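Local structure of enoyl-CoA hydratase (Mycobacterium tuberculosis, 5KJP) at the interface of chains A and B. The protein catalyses the hydration of 2,3-unsaturated acyl-CoA thioesters to 3-hydroxyacyl-CoA, the crotonase reaction of fatty acid metabolism. Numbering follows the deposited sequence. Chains: chain A/B, Enoyl-CoA hydratase.

Contact 1: the interface of chains A and B. Residues chain A 161-162, 165; chain B 126, 182-185.
B:Asn185 reaches from a chain B loop onto the flank of helix 160-169 of chain A, and its side-chain amide carries the direct hydrogen bonds of this patch. The amide nitrogen ND2 gives one bond to the backbone carbonyl O of A:Ala161, 2.9 Å away, and another to the carboxylate oxygen OE1 of A:Glu165, also 2.9 Å from ND2. Both acceptors lie in or close to the amide plane, so the two bonds together fix the rotation of the amide group. They differ at the acceptor end. ND2 stands above the plane of the A:Ala161 carbonyl, at a C=O...N angle of 105°, whereas OE1 is met on its anti side, a little out of the carboxylate plane. The carboxylate and amide planes are turned 69° apart, and the two side chains run alongside each other with opposite headings. CG of A:Glu165 points away from its own backbone N (chi1 172°) and the chain runs on extended, which carries OE1 alongside the amide.

Water extends the polar contact at both ends. Water 2 joins A:Glu165 OE1 to the backbone O of B:Asn185, so that one residue of chain B is held through side chain and main chain alike. Water 1 links the backbone N of A:Ala161, near the start of the helix, to O of B:Gly182.

Van der Waals contacts surround the amide. CD1 of A:Ile162 packs against CA of B:Asn185 at 4.0 Å, its side chain running antiparallel to that of the asparagine. The A:Ala161 methyl CB touches two oxygens, sitting 3.8 Å from B:Asn185 OD1 and equally near O of B:Gly182. B:Leu126, at the start of strand 126-130, puts one branch against the helix backbone: its CD2 methyl is 3.7 Å from CA of A:Glu165.

Contact 2: the interface of chains A and B. Residues chain A 160-161, 164; chain B 125, 156-157, 182-183, 223.
The phenol oxygen OH of A:Tyr160 is gripped by a chain B arginine and by a water that leads on to chain B. NH2 of B:Arg223 donates a hydrogen bond to OH at 2.6 Å, strongly bent at the hydrogen, with OH tilted out of the guanidinium plane. Water 5 lies at the edge of the tyrosine ring, in its plane, and connects OH to the carboxylate OD1 of B:Asp125. The arginine is poorly ordered, as is B:Glu156, whose OE1 forms a salt bridge with B:Arg223 NH1 within chain B; this pair may steady the guanidinium, though the disorder leaves that tentative and makes the bond length to OH approximate too.

CG of A:Tyr160 lies opposite its backbone N (chi1 175°), which sends the ring out from the first turn of helix 160-169, with two arginines on the same side of its plane, one beside CD1 and the other at the hydroxyl end. The B:Arg223 guanidinium stands steeply to the ring, the planes roughly 76° apart given its poor order. B:Arg157 comes from nearer the ring's base: its chain, bent at chi2 and chi3, brings CD to 3.8 Å from ring atom CD1, and its guanidinium is inclined 29° to the ring. Its NE also lies 3.8 Å from the methyl CB of A:Ala161.

Waters bind the start of the helix to the end of helix 150-157. Water 4 bridges A:Tyr160 N and the backbone O of B:Glu156, while the water on A:Ala161 N also bonds to O of B:Arg157.

On the other side of the ring plane from the arginines, the selenomethionine A:Met164 crosses B:Asp125 at a slant, with its CG 4.1 Å from CB of the aspartate.

Contact 1: the interface of chains A and B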
ATOM      1  N   ALA A 161      -3.505   5.980  -5.669  1.00 14.03           N
ATOM      2  CA  ALA A 161      -4.293   6.923  -6.454  1.00 15.99           C
ATOM      3  C   ALA A 161      -4.342   8.302  -5.805  1.00 14.98           C
ATOM      4  O   ALA A 161      -4.455   9.310  -6.502  1.00 11.65           O
ATOM      5  CB  ALA A 161      -5.705   6.393  -6.660  1.00 17.45           C
ATOM      6  N   ILE A 162      -4.285   8.340  -4.474  1.00 13.09           N
ATOM      7  CA  ILE A 162      -4.299   9.614  -3.767  1.00 12.00           C
ATOM      8  C   ILE A 162      -2.941  10.288  -3.945  1.00 11.27           C
ATOM      9  O   ILE A 162      -2.858  11.506  -4.121  1.00 13.18           O
ATOM     10  CB  ILE A 162      -4.623   9.458  -2.264  1.00 12.92           C
ATOM     11  CG1 ILE A 162      -5.889   8.609  -2.057  1.00 13.20           C
ATOM     12  CG2 ILE A 162      -4.770  10.832  -1.611  1.00 14.31           C
ATOM     13  CD1 ILE A 162      -7.103   9.110  -2.826  1.00 18.60           C
ATOM     14  N   GLU A 165      -3.057  11.720  -7.349  1.00 11.88           N
ATOM     15  CA  GLU A 165      -3.896  12.916  -7.358  1.00 11.72           C
ATOM     16  C   GLU A 165      -3.136  14.122  -6.822  1.00 12.69           C
ATOM     17  O   GLU A 165      -3.131  15.200  -7.433  1.00 12.24           O
ATOM     18  CB  GLU A 165      -5.162  12.694  -6.529  1.00 13.47           C
ATOM     19  CG  GLU A 165      -5.988  13.951  -6.337  1.00 16.04           C
ATOM     20  CD  GLU A 165      -7.095  13.780  -5.304  1.00 23.04           C
ATOM     21  OE1 GLU A 165      -7.355  12.634  -4.867  1.00 17.27           O
ATOM     22  OE2 GLU A 165      -7.700  14.802  -4.922  1.00 25.00           O
TER
ATOM     23  N   LEU B 126      -6.995   7.980 -11.885  1.00 11.85           N
ATOM     24  CA  LEU B 126      -7.796   8.590 -10.841  1.00  9.23           C
ATOM     25  C   LEU B 126      -9.235   8.156 -11.036  1.00 15.68           C
ATOM     26  O   LEU B 126      -9.675   7.938 -12.172  1.00 12.99           O
ATOM     27  CB  LEU B 126      -7.687  10.113 -10.897  1.00  9.56           C
ATOM     28  CG  LEU B 126      -6.280  10.704 -10.832  1.00 13.03           C
ATOM     29  CD1 LEU B 126      -6.292  12.185 -11.136  1.00 19.74           C
ATOM     30  CD2 LEU B 126      -5.687  10.451  -9.453  1.00 12.93           C
ATOM     31  N   GLY B 182      -9.124   4.260  -0.430  1.00 14.77           N
ATOM     32  CA  GLY B 182      -8.208   4.996  -1.289  1.00 18.79           C
ATOM     33  C   GLY B 182      -8.296   4.702  -2.778  1.00 15.05           C
ATOM     34  O   GLY B 182      -7.512   5.239  -3.559  1.00 16.32           O
ATOM     35  N   LEU B 183      -9.243   3.856  -3.178  1.00 14.02           N
ATOM     36  CA  LEU B 183      -9.456   3.549  -4.589  1.00 11.18           C
ATOM     37  C   LEU B 183     -10.139   4.715  -5.305  1.00 14.23           C
ATOM     38  O   LEU B 183      -9.816   5.043  -6.451  1.00 13.35           O
ATOM     39  CB  LEU B 183     -10.295   2.284  -4.744  1.00 12.58           C
ATOM     40  CG  LEU B 183     -10.715   1.913  -6.168  1.00 14.54           C
ATOM     41  CD1 LEU B 183      -9.491   1.556  -7.017  1.00 15.38           C
ATOM     42  CD2 LEU B 183     -11.744   0.783  -6.161  1.00 17.55           C
ATOM     43  N   VAL B 184     -11.094   5.330  -4.616  1.00 14.00           N
ATOM     44  CA  VAL B 184     -11.838   6.453  -5.170  1.00 13.88           C
ATOM     45  C   VAL B 184     -11.257   7.761  -4.635  1.00 13.23           C
ATOM     46  O   VAL B 184     -11.178   7.970  -3.425  1.00 14.02           O
ATOM     47  CB  VAL B 184     -13.344   6.361  -4.824  1.00 16.31           C
ATOM     48  CG1 VAL B 184     -14.044   7.678  -5.121  1.00 15.58           C
ATOM     49  CG2 VAL B 184     -14.008   5.199  -5.587  1.00 12.99           C
ATOM     50  N   ASN B 185     -10.839   8.632  -5.546  1.00 11.42           N
ATOM     51  CA  ASN B 185     -10.290   9.934  -5.181  1.00 13.48           C
ATOM     52  C   ASN B 185     -11.349  10.910  -4.684  1.00 16.83           C
ATOM     53  O   ASN B 185     -11.162  11.600  -3.680  1.00 16.08           O
ATOM     54  CB  ASN B 185      -9.569  10.542  -6.383  1.00 16.87           C
ATOM     55  CG  ASN B 185      -8.380   9.721  -6.812  1.00 18.29           C
ATOM     56  OD1 ASN B 185      -8.502   8.787  -7.612  1.00 14.46           O
ATOM     57  ND2 ASN B 185      -7.217  10.053  -6.268  1.00 13.50           N
TER
HETATM   58  O   HOH W   1      -5.313   3.907  -4.607  1.00 12.23           O
HETATM   59  O   HOH W   2      -8.641  12.180  -2.517  1.00 25.69           O

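Contact 2: the interface of chains A and B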
ATOM      1  N   TYR A 160      -2.026   4.611  -3.574  1.00 11.70           N
ATOM      2  CA  TYR A 160      -1.438   4.985  -4.853  1.00 11.82           C
ATOM      3  C   TYR A 160      -2.187   6.104  -5.577  1.00 16.88           C
ATOM      4  O   TYR A 160      -1.578   7.070  -6.043  1.00 15.01           O
ATOM      5  CB  TYR A 160      -1.367   3.736  -5.737  1.00 17.61           C
ATOM      6  CG  TYR A 160      -0.883   3.966  -7.154  1.00 18.98           C
ATOM      7  CD1 TYR A 160      -1.767   4.343  -8.158  1.00 18.81           C
ATOM      8  CD2 TYR A 160       0.450   3.776  -7.493  1.00 22.00           C
ATOM      9  CE1 TYR A 160      -1.338   4.548  -9.455  1.00 24.57           C
ATOM     10  CE2 TYR A 160       0.889   3.967  -8.800  1.00 26.98           C
ATOM     11  CZ  TYR A 160      -0.013   4.356  -9.773  1.00 27.50           C
ATOM     12  OH  TYR A 160       0.398   4.563 -11.075  1.00 35.28           O
ATOM     13  N   ALA A 161      -3.505   5.980  -5.669  1.00 14.03           N
ATOM     14  CA  ALA A 161      -4.293   6.923  -6.454  1.00 15.99           C
ATOM     15  C   ALA A 161      -4.342   8.302  -5.805  1.00 14.98           C
ATOM     16  O   ALA A 161      -4.455   9.310  -6.502  1.00 11.65           O
ATOM     17  CB  ALA A 161      -5.705   6.393  -6.660  1.00 17.45           C
HETATM   18  N   MSE A 164      -1.025   9.860  -6.589  1.00 13.40           N
HETATM   19  CA  MSE A 164      -1.155  10.339  -7.970  1.00 13.97           C
HETATM   20  C   MSE A 164      -1.914  11.666  -8.028  1.00 15.38           C
HETATM   21  O   MSE A 164      -1.472  12.626  -8.674  1.00 12.90           O
HETATM   22  CB  MSE A 164      -1.868   9.291  -8.840  1.00 11.97           C
HETATM   23  CG  MSE A 164      -2.017   9.668 -10.322  1.00 13.40           C
HETATM   24 SE   MSE A 164      -0.300   9.690 -11.277  0.77 21.80          SE
HETATM   25  CE  MSE A 164      -0.032   7.749 -11.419  1.00 20.70           C
TER
ATOM     26  N   ASP B 125      -5.946   6.543 -13.938  1.00 13.95           N
ATOM     27  CA  ASP B 125      -5.048   7.004 -12.884  1.00 15.49           C
ATOM     28  C   ASP B 125      -5.805   7.448 -11.649  1.00 16.54           C
ATOM     29  O   ASP B 125      -5.316   7.334 -10.525  1.00 17.39           O
ATOM     30  CB  ASP B 125      -4.199   8.159 -13.396  1.00 13.26           C
ATOM     31  CG  ASP B 125      -3.441   7.794 -14.640  1.00 14.52           C
ATOM     32  OD1 ASP B 125      -2.668   6.813 -14.586  1.00 13.63           O
ATOM     33  OD2 ASP B 125      -3.643   8.465 -15.670  1.00 13.05           O
ATOM     34  N   GLU B 156      -2.716  -3.041  -5.392  1.00 17.45           N
ATOM     35  CA  GLU B 156      -1.811  -1.903  -5.332  1.00 24.53           C
ATOM     36  C   GLU B 156      -2.557  -0.603  -5.071  1.00 17.41           C
ATOM     37  O   GLU B 156      -1.935   0.420  -4.788  1.00 21.66           O
ATOM     38  CB  GLU B 156      -1.013  -1.777  -6.627  1.00 35.58           C
ATOM     39  CG  GLU B 156      -0.134  -2.969  -6.939  1.00 54.91           C
ATOM     40  CD  GLU B 156       0.563  -2.828  -8.284  1.00 76.58           C
ATOM     41  OE1 GLU B 156       0.222  -1.886  -9.032  1.00 82.85           O
ATOM     42  OE2 GLU B 156       1.451  -3.651  -8.584  1.00 76.63           O
ATOM     43  N   ARG B 157      -3.883  -0.638  -5.165  1.00 15.64           N
ATOM     44  CA  ARG B 157      -4.697   0.564  -5.007  0.55 13.50           C
ATOM     45  C   ARG B 157      -5.382   0.619  -3.644  1.00 15.00           C
ATOM     46  O   ARG B 157      -5.629   1.698  -3.112  1.00 14.68           O
ATOM     47  CB  ARG B 157      -5.747   0.643  -6.118  0.55 15.16           C
ATOM     48  CG  ARG B 157      -5.177   0.945  -7.503  0.55 17.03           C
ATOM     49  CD  ARG B 157      -4.974   2.446  -7.727  0.55 11.82           C
ATOM     50  NE  ARG B 157      -6.059   3.058  -8.504  0.55 18.00           N
ATOM     51  CZ  ARG B 157      -6.186   2.959  -9.827  0.55 18.76           C
ATOM     52  NH1 ARG B 157      -5.297   2.262 -10.525  0.55 12.07           N
ATOM     53  NH2 ARG B 157      -7.206   3.551 -10.454  0.55 10.28           N
ATOM     54  N   GLY B 182      -9.124   4.260  -0.430  1.00 14.77           N
ATOM     55  CA  GLY B 182      -8.208   4.996  -1.289  1.00 18.79           C
ATOM     56  C   GLY B 182      -8.296   4.702  -2.778  1.00 15.05           C
ATOM     57  O   GLY B 182      -7.512   5.239  -3.559  1.00 16.32           O
ATOM     58  N   LEU B 183      -9.243   3.856  -3.178  1.00 14.02           N
ATOM     59  CA  LEU B 183      -9.456   3.549  -4.589  1.00 11.18           C
ATOM     60  C   LEU B 183     -10.139   4.715  -5.305  1.00 14.23           C
ATOM     61  O   LEU B 183      -9.816   5.043  -6.451  1.00 13.35           O
ATOM     62  CB  LEU B 183     -10.295   2.284  -4.744  1.00 12.58           C
ATOM     63  CG  LEU B 183     -10.715   1.913  -6.168  1.00 14.54           C
ATOM     64  CD1 LEU B 183      -9.491   1.556  -7.017  1.00 15.38           C
ATOM     65  CD2 LEU B 183     -11.744   0.783  -6.161  1.00 17.55           C
ATOM     66  N   ARG B 223       7.488   1.645 -10.035  1.00 27.00           N
ATOM     67  CA  ARG B 223       7.052   0.336  -9.552  1.00 29.46           C
ATOM     68  C   ARG B 223       8.051  -0.748  -9.938  1.00 34.61           C
ATOM     69  O   ARG B 223       8.188  -1.753  -9.243  1.00 39.48           O
ATOM     70  CB  ARG B 223       5.681  -0.040 -10.111  1.00 34.47           C
ATOM     71  CG  ARG B 223       4.576   0.991  -9.968  1.00 46.10           C
ATOM     72  CD  ARG B 223       3.297   0.410 -10.570  1.00 60.48           C
ATOM     73  NE  ARG B 223       2.372   1.418 -11.077  1.00 67.03           N
ATOM     74  CZ  ARG B 223       1.150   1.144 -11.526  1.00 73.20           C
ATOM     75  NH1 ARG B 223       0.707  -0.106 -11.529  1.00 77.17           N
ATOM     76  NH2 ARG B 223       0.369   2.119 -11.974  1.00 76.69           N
TER
HETATM   77  O   HOH W   3      -5.313   3.907  -4.607  1.00 12.23           O
HETATM   78  O   HOH W   4      -1.749   2.001  -2.670  1.00 18.39           O
HETATM   79  O   HOH W   5      -1.990   4.917 -12.786  1.00 19.22           O

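Contacts 1 and 2 are neighbouring parts of one interface, their C-alpha centres about 6 Å apart. Both are built on helix 160-169 of chain A and share A:Ala161, B:Gly182 and B:Leu183. Contact 1 uses the side of the helix that faces the loop preceding strand 186-188 of chain B, contact 2 the side towards helix 150-157 and the 3-10 helix 222-224. Chain B therefore covers two adjoining flanks of one helix, with A:Ala161 at the seam. The two chains contribute different surfaces, as expected if the three deposited copies form a ring-like trimer; crotonase-family enzymes commonly form trimers, often paired into hexamers.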